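Local coordinates for protein sialidase B (Streptococcus pneumoniae serotype 4, PDB 4XJW) that cleaves terminal alpha-linked sialic acid from oligosaccharides, glycoproteins and glycolipids, working as an intramolecular trans-sialidase of glycosyl hydrolase family 33, at residues K26-S31 and L172-I177; S53-G58 and G144-T149; N62-F67 and L137-I142; I74-R79 and Y119-N124. The protein carries 1 engineered substitution. All coordinates share one frame; numbering follows the deposited sequence.

Contact 1 (K26-S31 and L172-I177)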
loop_
_atom_site.group_PDB
_atom_site.type_symbol
_atom_site.label_atom_id
_atom_site.label_comp_id
_atom_site.label_asym_id
_atom_site.label_seq_id
_atom_site.Cartn_x
_atom_site.Cartn_y
_atom_site.Cartn_z
ATOM N N LYS A 26 -13.379 -22.610 35.098
ATOM C CA LYS A 26 -12.830 -21.285 35.365
ATOM C C LYS A 26 -13.537 -20.198 34.562
ATOM O O LYS A 26 -13.490 -19.025 34.930
ATOM C CB LYS A 26 -11.341 -21.253 35.023
ATOM C CG LYS A 26 -10.627 -22.593 35.161
ATOM C CD LYS A 26 -10.441 -22.971 36.621
ATOM C CE LYS A 26 -9.172 -23.801 36.827
ATOM N NZ LYS A 26 -9.285 -25.189 36.283
ATOM N N LEU A 27 -14.160 -20.580 33.447
ATOM C CA LEU A 27 -14.842 -19.603 32.607
ATOM C C LEU A 27 -15.997 -18.976 33.370
ATOM O O LEU A 27 -16.883 -19.680 33.846
ATOM C CB LEU A 27 -15.322 -20.228 31.289
ATOM C CG LEU A 27 -14.210 -20.344 30.247
ATOM C CD1 LEU A 27 -14.644 -21.170 29.049
ATOM C CD2 LEU A 27 -13.730 -18.965 29.806
ATOM N N SER A 28 -15.976 -17.651 33.481
ATOM C CA SER A 28 -16.894 -16.937 34.355
ATOM C C SER A 28 -17.212 -15.548 33.819
ATOM O O SER A 28 -16.312 -14.823 33.394
ATOM C CB SER A 28 -16.272 -16.818 35.748
ATOM O OG SER A 28 -15.932 -18.089 36.254
ATOM N N GLY A 29 -18.487 -15.170 33.858
ATOM C CA GLY A 29 -18.878 -13.855 33.403
ATOM C C GLY A 29 -18.968 -13.854 31.892
ATOM O O GLY A 29 -18.672 -14.865 31.237
ATOM N N GLU A 30 -19.358 -12.714 31.336
ATOM C CA GLU A 30 -19.692 -12.646 29.921
ATOM C C GLU A 30 -18.605 -12.039 29.041
ATOM O O GLU A 30 -18.765 -11.965 27.817
ATOM C CB GLU A 30 -21.002 -11.886 29.733
ATOM C CG GLU A 30 -22.216 -12.605 30.301
ATOM C CD GLU A 30 -23.445 -11.725 30.290
ATOM O OE1 GLU A 30 -23.279 -10.498 30.437
ATOM O OE2 GLU A 30 -24.561 -12.259 30.125
ATOM N N SER A 31 -17.510 -11.614 29.656
ATOM C CA SER A 31 -16.405 -11.026 28.910
ATOM C C SER A 31 -15.136 -11.852 29.048
ATOM O O SER A 31 -14.767 -12.262 30.151
ATOM C CB SER A 31 -16.168 -9.580 29.352
ATOM O OG SER A 31 -17.286 -8.775 29.041
ATOM N N LEU A 172 -6.071 -17.184 28.999
ATOM C CA LEU A 172 -7.480 -16.791 28.969
ATOM C C LEU A 172 -7.742 -15.905 30.185
ATOM O O LEU A 172 -7.299 -16.218 31.292
ATOM C CB LEU A 172 -8.371 -18.037 29.022
ATOM C CG LEU A 172 -9.874 -18.106 28.706
ATOM C CD1 LEU A 172 -10.703 -17.016 29.383
ATOM C CD2 LEU A 172 -10.124 -18.134 27.203
ATOM N N PHE A 173 -8.461 -14.807 29.980
ATOM C CA PHE A 173 -8.822 -13.895 31.061
ATOM C C PHE A 173 -10.333 -13.703 31.119
ATOM O O PHE A 173 -10.983 -13.586 30.080
ATOM C CB PHE A 173 -8.160 -12.532 30.863
ATOM C CG PHE A 173 -6.681 -12.601 30.627
ATOM C CD1 PHE A 173 -6.176 -12.869 29.362
ATOM C CD2 PHE A 173 -5.792 -12.406 31.674
ATOM C CE1 PHE A 173 -4.812 -12.931 29.144
ATOM C CE2 PHE A 173 -4.426 -12.470 31.462
ATOM C CZ PHE A 173 -3.935 -12.735 30.195
ATOM N N ASN A 174 -10.897 -13.672 32.327
ATOM C CA ASN A 174 -12.319 -13.366 32.493
ATOM C C ASN A 174 -12.580 -11.859 32.551
ATOM O O ASN A 174 -13.227 -11.348 33.469
ATOM C CB ASN A 174 -12.892 -14.075 33.726
ATOM C CG ASN A 174 -13.097 -15.567 33.504
ATOM O OD1 ASN A 174 -13.487 -16.002 32.416
ATOM N ND2 ASN A 174 -12.861 -16.359 34.547
ATOM N N LYS A 175 -12.067 -11.158 31.548
ATOM C CA LYS A 175 -12.257 -9.732 31.416
ATOM C C LYS A 175 -12.025 -9.371 29.952
ATOM O O LYS A 175 -11.287 -10.064 29.250
ATOM C CB LYS A 175 -11.238 -9.013 32.299
ATOM C CG LYS A 175 -11.337 -7.495 32.318
ATOM C CD LYS A 175 -10.226 -6.900 33.179
ATOM C CE LYS A 175 -10.116 -5.398 32.978
ATOM N NZ LYS A 175 -8.906 -4.835 33.652
ATOM N N ALA A 176 -12.679 -8.313 29.493
ATOM C CA ALA A 176 -12.337 -7.701 28.210
ATOM C C ALA A 176 -11.255 -6.678 28.488
ATOM O O ALA A 176 -11.543 -5.595 29.010
ATOM C CB ALA A 176 -13.551 -7.033 27.604
ATOM N N ILE A 177 -10.005 -7.010 28.173
ATOM C CA ILE A 177 -8.922 -6.066 28.445
ATOM C C ILE A 177 -8.974 -4.874 27.489
ATOM O O ILE A 177 -9.375 -5.004 26.325
ATOM C CB ILE A 177 -7.516 -6.718 28.432
ATOM C CG1 ILE A 177 -7.092 -7.120 27.020
ATOM C CG2 ILE A 177 -7.446 -7.896 29.416
ATOM C CD1 ILE A 177 -5.629 -7.529 26.937
#
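An inverse gamma turn centred on Asn174, just past the end of strand 166-173 in the concanavalin-like N-terminal domain, carries the amide that grips the 26-31 loop through Lys26 and Ser28. Asn174 ND2 gives a hydrogen bond of 2.8 Å to Lys26 O, nearly straight at the hydrogen (159°) and with the acceptor close to the amide plane. The other end of the same amide accepts: Ser28 N lies 3.2 Å from Asn174 OD1, well above the plane of that carbonyl. One side chain therefore bridges two backbone groups of the loop. Lys26 O is itself held twice, because Ser28 OG reaches it from the opposite face of the carbonyl, at 2.9 Å. Anti to its own carbonyl carbon (chi1 -75°), Asn174 CG comes within 3.3 Å of Ser28 O. Beneath this polar layer, Leu27 CD2 touches Leu172 CD1 at 3.6 Å, the two leucines crossing at about a right angle. Further along, Ser31 CB rests 3.7 Å from Ala176 N and near the Ala176 methyl, while Ser31 OG turns to Ser114. Asn174 OD1 has a second donor in Gln32 NE2. Leu172 packs on Val34 of strand 32-39, Phe173 pairs through its backbone with Thr33 of that strand, and Ala176 lies against Val111 of strand 102-113, so the contact lies at the surface, beside strands 32-39, 166-173 and 102-113.

Contact 2 (S53-G58 and G144-T149)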
loop_
_atom_site.group_PDB
_atom_site.type_symbol
_atom_site.label_atom_id
_atom_site.label_comp_id
_atom_site.label_asym_id
_atom_site.label_seq_id
_atom_site.Cartn_x
_atom_site.Cartn_y
_atom_site.Cartn_z
ATOM N N SER A 53 -16.726 -25.662 22.619
ATOM C CA SER A 53 -17.931 -26.169 21.980
ATOM C C SER A 53 -18.840 -26.984 22.879
ATOM O O SER A 53 -18.398 -27.585 23.851
ATOM C CB SER A 53 -17.556 -27.042 20.781
ATOM O OG SER A 53 -16.917 -28.227 21.221
ATOM N N ASN A 54 -20.121 -27.008 22.522
ATOM C CA ASN A 54 -21.014 -28.063 22.972
ATOM C C ASN A 54 -20.742 -29.236 22.042
ATOM O O ASN A 54 -21.032 -29.168 20.846
ATOM C CB ASN A 54 -22.474 -27.620 22.869
ATOM C CG ASN A 54 -23.452 -28.688 23.350
ATOM O OD1 ASN A 54 -23.144 -29.880 23.352
ATOM N ND2 ASN A 54 -24.639 -28.258 23.750
ATOM N N SER A 55 -20.178 -30.309 22.586
ATOM C CA SER A 55 -19.743 -31.430 21.761
ATOM C C SER A 55 -20.805 -32.515 21.587
ATOM O O SER A 55 -20.536 -33.547 20.983
ATOM C CB SER A 55 -18.489 -32.065 22.350
ATOM O OG SER A 55 -18.772 -32.681 23.591
ATOM N N LYS A 56 -22.004 -32.284 22.109
ATOM C CA LYS A 56 -23.040 -33.318 22.097
ATOM C C LYS A 56 -23.732 -33.461 20.748
ATOM O O LYS A 56 -23.838 -32.501 19.981
ATOM C CB LYS A 56 -24.073 -33.052 23.190
ATOM C CG LYS A 56 -23.491 -33.129 24.591
ATOM C CD LYS A 56 -24.566 -32.941 25.637
ATOM C CE LYS A 56 -24.018 -33.173 27.036
ATOM N NZ LYS A 56 -25.108 -33.505 28.001
ATOM N N ALA A 57 -24.210 -34.671 20.464
ATOM C CA ALA A 57 -25.000 -34.910 19.262
ATOM C C ALA A 57 -26.186 -33.955 19.265
ATOM O O ALA A 57 -26.802 -33.740 20.306
ATOM C CB ALA A 57 -25.477 -36.353 19.220
ATOM N N GLY A 58 -26.486 -33.367 18.110
ATOM C CA GLY A 58 -27.598 -32.437 17.998
ATOM C C GLY A 58 -27.235 -30.979 18.238
ATOM O O GLY A 58 -28.077 -30.096 18.060
ATOM N N GLY A 144 -24.709 -25.249 26.554
ATOM C CA GLY A 144 -24.184 -26.600 26.648
ATOM C C GLY A 144 -22.711 -26.800 26.340
ATOM O O GLY A 144 -22.290 -27.926 26.087
ATOM N N ILE A 145 -21.922 -25.727 26.353
ATOM C CA ILE A 145 -20.479 -25.870 26.181
ATOM C C ILE A 145 -19.927 -26.891 27.179
ATOM O O ILE A 145 -20.244 -26.833 28.370
ATOM C CB ILE A 145 -19.735 -24.519 26.329
ATOM C CG1 ILE A 145 -19.705 -23.780 24.989
ATOM C CG2 ILE A 145 -18.310 -24.737 26.794
ATOM C CD1 ILE A 145 -18.992 -22.446 25.065
ATOM N N ASP A 146 -19.145 -27.844 26.676
ATOM C CA ASP A 146 -18.562 -28.888 27.512
ATOM C C ASP A 146 -17.155 -29.300 27.081
ATOM O O ASP A 146 -16.582 -30.237 27.635
ATOM C CB ASP A 146 -19.484 -30.122 27.575
ATOM C CG ASP A 146 -19.777 -30.733 26.203
ATOM O OD1 ASP A 146 -18.983 -30.570 25.251
ATOM O OD2 ASP A 146 -20.824 -31.411 26.082
ATOM N N LYS A 147 -16.592 -28.594 26.104
ATOM C CA LYS A 147 -15.263 -28.928 25.601
ATOM C C LYS A 147 -14.465 -27.681 25.269
ATOM O O LYS A 147 -14.995 -26.752 24.656
ATOM C CB LYS A 147 -15.367 -29.761 24.332
ATOM C CG LYS A 147 -15.807 -31.186 24.539
ATOM C CD LYS A 147 -14.723 -32.002 25.210
ATOM C CE LYS A 147 -15.051 -33.486 25.131
ATOM N NZ LYS A 147 -14.007 -34.306 25.800
ATOM N N ALA A 148 -13.197 -27.668 25.681
ATOM C CA ALA A 148 -12.241 -26.645 25.259
ATOM C C ALA A 148 -11.118 -27.356 24.516
ATOM O O ALA A 148 -10.566 -28.342 25.013
ATOM C CB ALA A 148 -11.705 -25.883 26.457
ATOM N N THR A 149 -10.781 -26.872 23.325
ATOM C CA THR A 149 -9.918 -27.624 22.430
ATOM C C THR A 149 -8.845 -26.750 21.794
ATOM O O THR A 149 -9.097 -25.591 21.456
ATOM C CB THR A 149 -10.753 -28.262 21.312
ATOM O OG1 THR A 149 -11.893 -28.911 21.884
ATOM C CG2 THR A 149 -9.937 -29.285 20.527
HETATM O O HOH W 1 -14.179 -27.726 20.679
#
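Backbone bonds between Ser53 and the pair Asp146 and Lys147 set the frame. Ser53 N donates to Lys147 O at 2.9 Å, and Ser53 O takes Asp146 N at 2.9 Å in an almost straight bond (170°) together with a weak one from Lys147 N. Two consecutive residues thus face a single one. A CA-H...O contact from Ile145 CA adds to the donors round Ser53 O.

The side-chain bonds centre on Asp146 OD1. Ser55 N reaches it at 2.9 Å and Ser55 OG at 2.7 Å, both on the syn side but from opposite faces of the carboxylate plane, so one oxygen holds both the backbone and the hydroxyl of Ser55. Asp146 CG sits between its backbone N and carbonyl carbon (chi1 59°), which sets it on the side where OD1 meets Ser55. Within 53-58, Asn54 OD1 accepts from Lys56 N, two residues further on, an Asx turn, while Asn54 ND2 bonds to Asn143 O. Lys147 NZ forms a salt bridge with Asp18.

Other close approaches involve no hydrogen bond. Gly144 O stands over the face of the Asn54 amide, 3.1 Å from Asn54 CG; its angle to ND2 is too poor for a bond. Lys147 CG packs on Ser55 CB at 3.6 Å, and Lys56 CG lies 3.5 Å from Asp146 OD2.

One water joins Ser53 OG, to which it donates, and Thr149 OG1; Ser53 OG also bonds to Asn154 O.

Asp146 and Lys147 opposite Ser53 form a classic beta bulge, here where antiparallel strands 46-53 and 147-150 begin to pair in a sheet of the N-terminal domain.

Contact 3 (N62-F67 and L137-I142)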
loop_
_atom_site.group_PDB
_atom_site.type_symbol
_atom_site.label_atom_id
_atom_site.label_comp_id
_atom_site.label_asym_id
_atom_site.label_seq_id
_atom_site.Cartn_x
_atom_site.Cartn_y
_atom_site.Cartn_z
ATOM N N ASN A 62 -23.198 -25.143 18.064
ATOM C CA ASN A 62 -23.012 -24.438 19.311
ATOM C C ASN A 62 -21.536 -24.430 19.655
ATOM O O ASN A 62 -21.052 -25.327 20.355
ATOM C CB ASN A 62 -23.783 -25.116 20.449
ATOM C CG ASN A 62 -25.259 -24.778 20.449
ATOM O OD1 ASN A 62 -25.867 -24.557 19.401
ATOM N ND2 ASN A 62 -25.850 -24.742 21.646
ATOM N N TYR A 63 -20.810 -23.429 19.156
ATOM C CA TYR A 63 -19.381 -23.333 19.438
ATOM C C TYR A 63 -18.805 -21.961 19.162
ATOM O O TYR A 63 -19.388 -21.155 18.432
ATOM C CB TYR A 63 -18.574 -24.379 18.659
ATOM C CG TYR A 63 -18.562 -24.194 17.157
ATOM C CD1 TYR A 63 -19.532 -24.788 16.363
ATOM C CD2 TYR A 63 -17.568 -23.447 16.527
ATOM C CE1 TYR A 63 -19.523 -24.642 15.004
ATOM C CE2 TYR A 63 -17.560 -23.294 15.145
ATOM C CZ TYR A 63 -18.542 -23.898 14.393
ATOM O OH TYR A 63 -18.557 -23.760 13.023
ATOM N N PHE A 64 -17.653 -21.730 19.782
ATOM C CA PHE A 64 -16.794 -20.594 19.510
ATOM C C PHE A 64 -15.490 -21.132 18.955
ATOM O O PHE A 64 -14.971 -22.146 19.429
ATOM C CB PHE A 64 -16.513 -19.833 20.793
ATOM C CG PHE A 64 -15.383 -18.839 20.675
ATOM C CD1 PHE A 64 -15.534 -17.696 19.905
ATOM C CD2 PHE A 64 -14.180 -19.047 21.338
ATOM C CE1 PHE A 64 -14.507 -16.770 19.798
ATOM C CE2 PHE A 64 -13.141 -18.128 21.234
ATOM C CZ PHE A 64 -13.306 -16.997 20.455
ATOM N N SER A 65 -14.948 -20.460 17.952
ATOM C CA SER A 65 -13.664 -20.878 17.420
ATOM C C SER A 65 -12.851 -19.675 16.989
ATOM O O SER A 65 -13.414 -18.655 16.577
ATOM C CB SER A 65 -13.855 -21.815 16.231
ATOM O OG SER A 65 -14.301 -21.095 15.090
ATOM N N ILE A 66 -11.532 -19.786 17.141
ATOM C CA ILE A 66 -10.589 -18.888 16.490
ATOM C C ILE A 66 -9.941 -19.702 15.373
ATOM O O ILE A 66 -9.310 -20.729 15.633
ATOM C CB ILE A 66 -9.516 -18.375 17.468
ATOM C CG1 ILE A 66 -10.151 -17.531 18.572
ATOM C CG2 ILE A 66 -8.460 -17.570 16.717
ATOM C CD1 ILE A 66 -9.218 -17.280 19.778
ATOM N N PHE A 67 -10.111 -19.269 14.127
ATOM C CA PHE A 67 -9.585 -20.039 12.995
ATOM C C PHE A 67 -8.656 -19.215 12.111
ATOM O O PHE A 67 -8.614 -17.976 12.207
ATOM C CB PHE A 67 -10.719 -20.632 12.144
ATOM C CG PHE A 67 -11.535 -19.597 11.406
ATOM C CD1 PHE A 67 -11.174 -19.190 10.124
ATOM C CD2 PHE A 67 -12.655 -19.022 12.001
ATOM C CE1 PHE A 67 -11.909 -18.226 9.451
ATOM C CE2 PHE A 67 -13.408 -18.066 11.330
ATOM C CZ PHE A 67 -13.025 -17.661 10.048
ATOM N N LEU A 137 -23.305 -12.375 22.197
ATOM C CA LEU A 137 -23.178 -13.761 22.616
ATOM C C LEU A 137 -21.849 -13.949 23.334
ATOM O O LEU A 137 -20.798 -14.043 22.692
ATOM C CB LEU A 137 -23.264 -14.708 21.416
ATOM C CG LEU A 137 -23.066 -16.205 21.685
ATOM C CD1 LEU A 137 -23.954 -16.675 22.839
ATOM C CD2 LEU A 137 -23.326 -17.028 20.433
ATOM N N PRO A 138 -21.888 -13.990 24.672
ATOM C CA PRO A 138 -20.687 -14.285 25.457
ATOM C C PRO A 138 -20.164 -15.664 25.081
ATOM O O PRO A 138 -20.966 -16.592 24.940
ATOM C CB PRO A 138 -21.210 -14.291 26.896
ATOM C CG PRO A 138 -22.464 -13.463 26.858
ATOM C CD PRO A 138 -23.072 -13.747 25.521
ATOM N N ILE A 139 -18.856 -15.810 24.896
ATOM C CA ILE A 139 -18.320 -17.100 24.480
ATOM C C ILE A 139 -18.514 -18.147 25.578
ATOM O O ILE A 139 -18.600 -19.339 25.302
ATOM C CB ILE A 139 -16.829 -17.032 24.039
ATOM C CG1 ILE A 139 -15.928 -16.658 25.214
ATOM C CG2 ILE A 139 -16.645 -16.058 22.889
ATOM C CD1 ILE A 139 -14.439 -16.705 24.887
ATOM N N SER A 140 -18.623 -17.686 26.821
ATOM C CA SER A 140 -18.849 -18.572 27.956
ATOM C C SER A 140 -20.316 -18.963 28.118
ATOM O O SER A 140 -20.649 -19.806 28.949
ATOM C CB SER A 140 -18.392 -17.880 29.235
ATOM O OG SER A 140 -19.148 -16.698 29.433
ATOM N N ASN A 141 -21.203 -18.345 27.347
ATOM C CA ASN A 141 -22.623 -18.614 27.532
ATOM C C ASN A 141 -23.261 -19.326 26.347
ATOM O O ASN A 141 -24.485 -19.331 26.194
ATOM C CB ASN A 141 -23.389 -17.334 27.874
ATOM C CG ASN A 141 -24.732 -17.617 28.533
ATOM O OD1 ASN A 141 -24.856 -18.537 29.346
ATOM N ND2 ASN A 141 -25.743 -16.837 28.176
ATOM N N ILE A 142 -22.436 -19.936 25.503
ATOM C CA ILE A 142 -22.973 -20.788 24.451
ATOM C C ILE A 142 -23.621 -22.016 25.105
ATOM O O ILE A 142 -23.011 -22.679 25.945
ATOM C CB ILE A 142 -21.894 -21.176 23.422
ATOM C CG1 ILE A 142 -21.455 -19.939 22.635
ATOM C CG2 ILE A 142 -22.399 -22.250 22.481
ATOM C CD1 ILE A 142 -20.127 -20.098 21.919
#
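The ring of Phe64 meets Ile139 in a CH-pi contact: Ile139 CG2 stands over one face, 3.8 Å from the centroid and displaced toward the rim, so that its closest ring atom is CD1 at 3.6 Å. Phe64 CG is anti to the backbone N (chi1 166°), and the ring beyond it crosses Ile139 obliquely. Ile139 CD1 follows over the same face, 4.1 Å from Phe64 CE2.

The remaining contacts are aliphatic and belong to Ile142, whose two branches touch different residues of 62-64. CD1 lies over the backbone between Tyr63 and Phe64, 3.6 Å from Tyr63 C, and also meets Phe64 CB at 3.8 Å. CG2 packs against Asn62 C at 3.7 Å and against Asn62 CB. No hydrogen bond joins the two segments; the polar end of Asn62 bonds to Gln82, Ala81 and Asn143.

All five touching residues are buried. Phe64 also meets the ring of Phe110 from strand 102-113 and packs on Ile78 of strand 74-80, while Ile139 reaches Leu52 of strand 46-53. The loop 137-142 thereby covers the start of strand 63-69, around Phe64, next to both of the strand's neighbours in the sheet.

Contact 4 (I74-R79 and Y119-N124). With PO4 (phosphate ion), chain D.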
loop_
_atom_site.group_PDB
_atom_site.type_symbol
_atom_site.label_atom_id
_atom_site.label_comp_id
_atom_site.label_asym_id
_atom_site.label_seq_id
_atom_site.Cartn_x
_atom_site.Cartn_y
_atom_site.Cartn_z
ATOM N N ILE A 74 -7.428 -14.544 9.326
ATOM C CA ILE A 74 -7.770 -14.941 10.687
ATOM C C ILE A 74 -9.245 -14.623 10.916
ATOM O O ILE A 74 -9.771 -13.654 10.360
ATOM C CB ILE A 74 -6.895 -14.194 11.734
ATOM C CG1 ILE A 74 -6.918 -14.896 13.097
ATOM C CG2 ILE A 74 -7.351 -12.755 11.891
ATOM C CD1 ILE A 74 -6.109 -16.183 13.140
ATOM N N GLY A 75 -9.921 -15.430 11.731
ATOM C CA GLY A 75 -11.310 -15.161 12.030
ATOM C C GLY A 75 -11.803 -15.855 13.277
ATOM O O GLY A 75 -11.060 -16.613 13.926
ATOM N N VAL A 76 -13.050 -15.550 13.630
ATOM C CA VAL A 76 -13.743 -16.245 14.707
ATOM C C VAL A 76 -15.150 -16.621 14.263
ATOM O O VAL A 76 -15.749 -15.970 13.401
ATOM C CB VAL A 76 -13.869 -15.422 16.006
ATOM C CG1 VAL A 76 -12.494 -15.126 16.606
ATOM C CG2 VAL A 76 -14.662 -14.146 15.764
ATOM N N GLU A 77 -15.667 -17.680 14.879
ATOM C CA GLU A 77 -17.066 -18.046 14.778
ATOM C C GLU A 77 -17.642 -18.019 16.189
ATOM O O GLU A 77 -16.975 -18.424 17.144
ATOM C CB GLU A 77 -17.197 -19.452 14.226
ATOM C CG GLU A 77 -16.756 -19.633 12.809
ATOM C CD GLU A 77 -17.428 -20.836 12.207
ATOM O OE1 GLU A 77 -18.614 -20.720 11.822
ATOM O OE2 GLU A 77 -16.787 -21.901 12.160
ATOM N N ILE A 78 -18.869 -17.515 16.321
ATOM C CA ILE A 78 -19.562 -17.518 17.607
ATOM C C ILE A 78 -20.997 -17.937 17.337
ATOM O O ILE A 78 -21.766 -17.188 16.726
ATOM C CB ILE A 78 -19.494 -16.144 18.315
ATOM C CG1 ILE A 78 -18.150 -15.463 18.063
ATOM C CG2 ILE A 78 -19.707 -16.299 19.806
ATOM C CD1 ILE A 78 -18.249 -13.984 17.815
ATOM N N ARG A 79 -21.352 -19.150 17.762
ATOM C CA ARG A 79 -22.598 -19.765 17.308
ATOM C C ARG A 79 -23.379 -20.410 18.442
ATOM O O ARG A 79 -22.808 -21.111 19.279
ATOM C CB ARG A 79 -22.301 -20.826 16.247
ATOM C CG ARG A 79 -21.413 -20.333 15.114
ATOM C CD ARG A 79 -21.202 -21.399 14.072
ATOM N NE ARG A 79 -22.449 -21.706 13.383
ATOM C CZ ARG A 79 -22.600 -22.662 12.471
ATOM N NH1 ARG A 79 -21.574 -23.434 12.125
ATOM N NH2 ARG A 79 -23.788 -22.847 11.909
ATOM N N TYR A 119 -16.717 -7.492 19.564
ATOM C CA TYR A 119 -15.684 -8.498 19.419
ATOM C C TYR A 119 -14.549 -7.847 18.648
ATOM O O TYR A 119 -14.762 -7.300 17.564
ATOM C CB TYR A 119 -16.204 -9.696 18.626
ATOM C CG TYR A 119 -17.427 -10.386 19.202
ATOM C CD1 TYR A 119 -17.313 -11.281 20.261
ATOM C CD2 TYR A 119 -18.680 -10.163 18.663
ATOM C CE1 TYR A 119 -18.429 -11.926 20.784
ATOM C CE2 TYR A 119 -19.805 -10.818 19.162
ATOM C CZ TYR A 119 -19.670 -11.689 20.227
ATOM O OH TYR A 119 -20.784 -12.334 20.724
ATOM N N THR A 120 -13.343 -7.902 19.197
ATOM C CA THR A 120 -12.203 -7.255 18.557
ATOM C C THR A 120 -11.026 -8.209 18.460
ATOM O O THR A 120 -10.664 -8.845 19.449
ATOM C CB THR A 120 -11.744 -6.036 19.380
ATOM O OG1 THR A 120 -12.844 -5.135 19.567
ATOM C CG2 THR A 120 -10.600 -5.291 18.684
ATOM N N MET A 121 -10.411 -8.284 17.280
ATOM C CA MET A 121 -9.258 -9.156 17.059
ATOM C C MET A 121 -8.007 -8.353 16.736
ATOM O O MET A 121 -8.044 -7.477 15.866
ATOM C CB MET A 121 -9.537 -10.095 15.898
ATOM C CG MET A 121 -8.351 -10.986 15.537
ATOM S SD MET A 121 -8.099 -12.313 16.746
ATOM C CE MET A 121 -9.450 -13.376 16.269
ATOM N N TYR A 122 -6.912 -8.653 17.429
ATOM C CA TYR A 122 -5.610 -8.069 17.105
ATOM C C TYR A 122 -4.666 -9.195 16.732
ATOM O O TYR A 122 -4.656 -10.234 17.373
ATOM C CB TYR A 122 -5.011 -7.347 18.313
ATOM C CG TYR A 122 -5.883 -6.308 18.982
ATOM C CD1 TYR A 122 -6.800 -6.671 19.957
ATOM C CD2 TYR A 122 -5.754 -4.958 18.668
ATOM C CE1 TYR A 122 -7.584 -5.717 20.596
ATOM C CE2 TYR A 122 -6.519 -3.996 19.302
ATOM C CZ TYR A 122 -7.441 -4.388 20.259
ATOM O OH TYR A 122 -8.210 -3.442 20.893
ATOM N N VAL A 123 -3.866 -8.996 15.695
ATOM C CA VAL A 123 -2.791 -9.937 15.428
ATOM C C VAL A 123 -1.532 -9.133 15.190
ATOM O O VAL A 123 -1.563 -8.180 14.415
ATOM C CB VAL A 123 -3.088 -10.814 14.198
ATOM C CG1 VAL A 123 -1.935 -11.774 13.969
ATOM C CG2 VAL A 123 -4.385 -11.588 14.386
ATOM N N ASN A 124 -0.449 -9.491 15.885
ATOM C CA ASN A 124 0.831 -8.806 15.746
ATOM C C ASN A 124 0.746 -7.301 16.009
ATOM O O ASN A 124 1.423 -6.499 15.363
ATOM C CB ASN A 124 1.477 -9.151 14.400
ATOM C CG ASN A 124 1.756 -10.628 14.287
ATOM O OD1 ASN A 124 1.970 -11.284 15.303
ATOM N ND2 ASN A 124 1.740 -11.167 13.081
HETATM P P PO4 D . -20.470 -25.551 9.363
HETATM O O1 PO4 D . -19.936 -26.950 9.197
HETATM O O2 PO4 D . -21.590 -25.537 10.386
HETATM O O3 PO4 D . -19.328 -24.673 9.846
HETATM O O4 PO4 D . -20.974 -25.055 8.032
#
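The Tyr119 ring carries Ile78 CD1 on one face, the methyl centred 3.5 Å from the centroid and only 8° off the ring normal. This CH-pi contact brings the two side chains tip to tip, with Ile78 CD1 almost equally distant from all six ring carbons and nearest CE1 and CZ at 3.6 Å. The ring also stacks on Phe136, and its OH bonds to Leu137 O, in the loop that follows strand 126-132. The other flat group, the Arg79 guanidinium, takes a phosphate oxygen at its edge, in plane: NH1 gives O2 of the ion a hydrogen bond of 2.7 Å, near straight at 168°. That ion, probably from the crystallisation liquor, is also held by Arg155, while Arg79 bonds to Tyr63 and Asn86.

The rest is aliphatic. Val76 CG1 touches Met121 CE at 3.5 Å as the two side chains slide past each other in opposite directions. Met121 is bent at chi2 (74°) and chi3, the latter placing CE beside the valine. At the far end Ile74 CG2 meets Val123 CG2 at 4.0 Å and, more loosely, Met121 CG, the side chains of Ile74 and Met121 crossing at about a right angle.

No hydrogen bond spans the segments. Their strand axes pass 8.8 Å apart, near antiparallel, in different sheets, with Leu108, Phe110 and Val128 filling in around them. Two antiparallel sheets packed face to face on such an apolar layer are the mark of the concanavalin-like beta sandwich.

In the fold
From the N terminus the four contacts nest inside one another without crossing. Contact 1 closes the widest loop, bringing the lead-in to strand 32-39 up to the end of strand 166-173. Within it, contact 2 pairs the end of strand 46-53 with strand 147-150; contact 3 lies inside that, joining strand 63-69 to the loop 137-142, and contact 4 is innermost, setting strand 74-80 against strand 118-123 across the sandwich. Some of them touch in space: Gly29 O meets Ser140 OG between contacts 1 and 3, Asn54 N meets Asn62 O between 2 and 3, and Tyr63 OH meets Glu77 OE2 between 3 and 4. Together they tie both sheets of the N-terminal domain, away from the annotated active site.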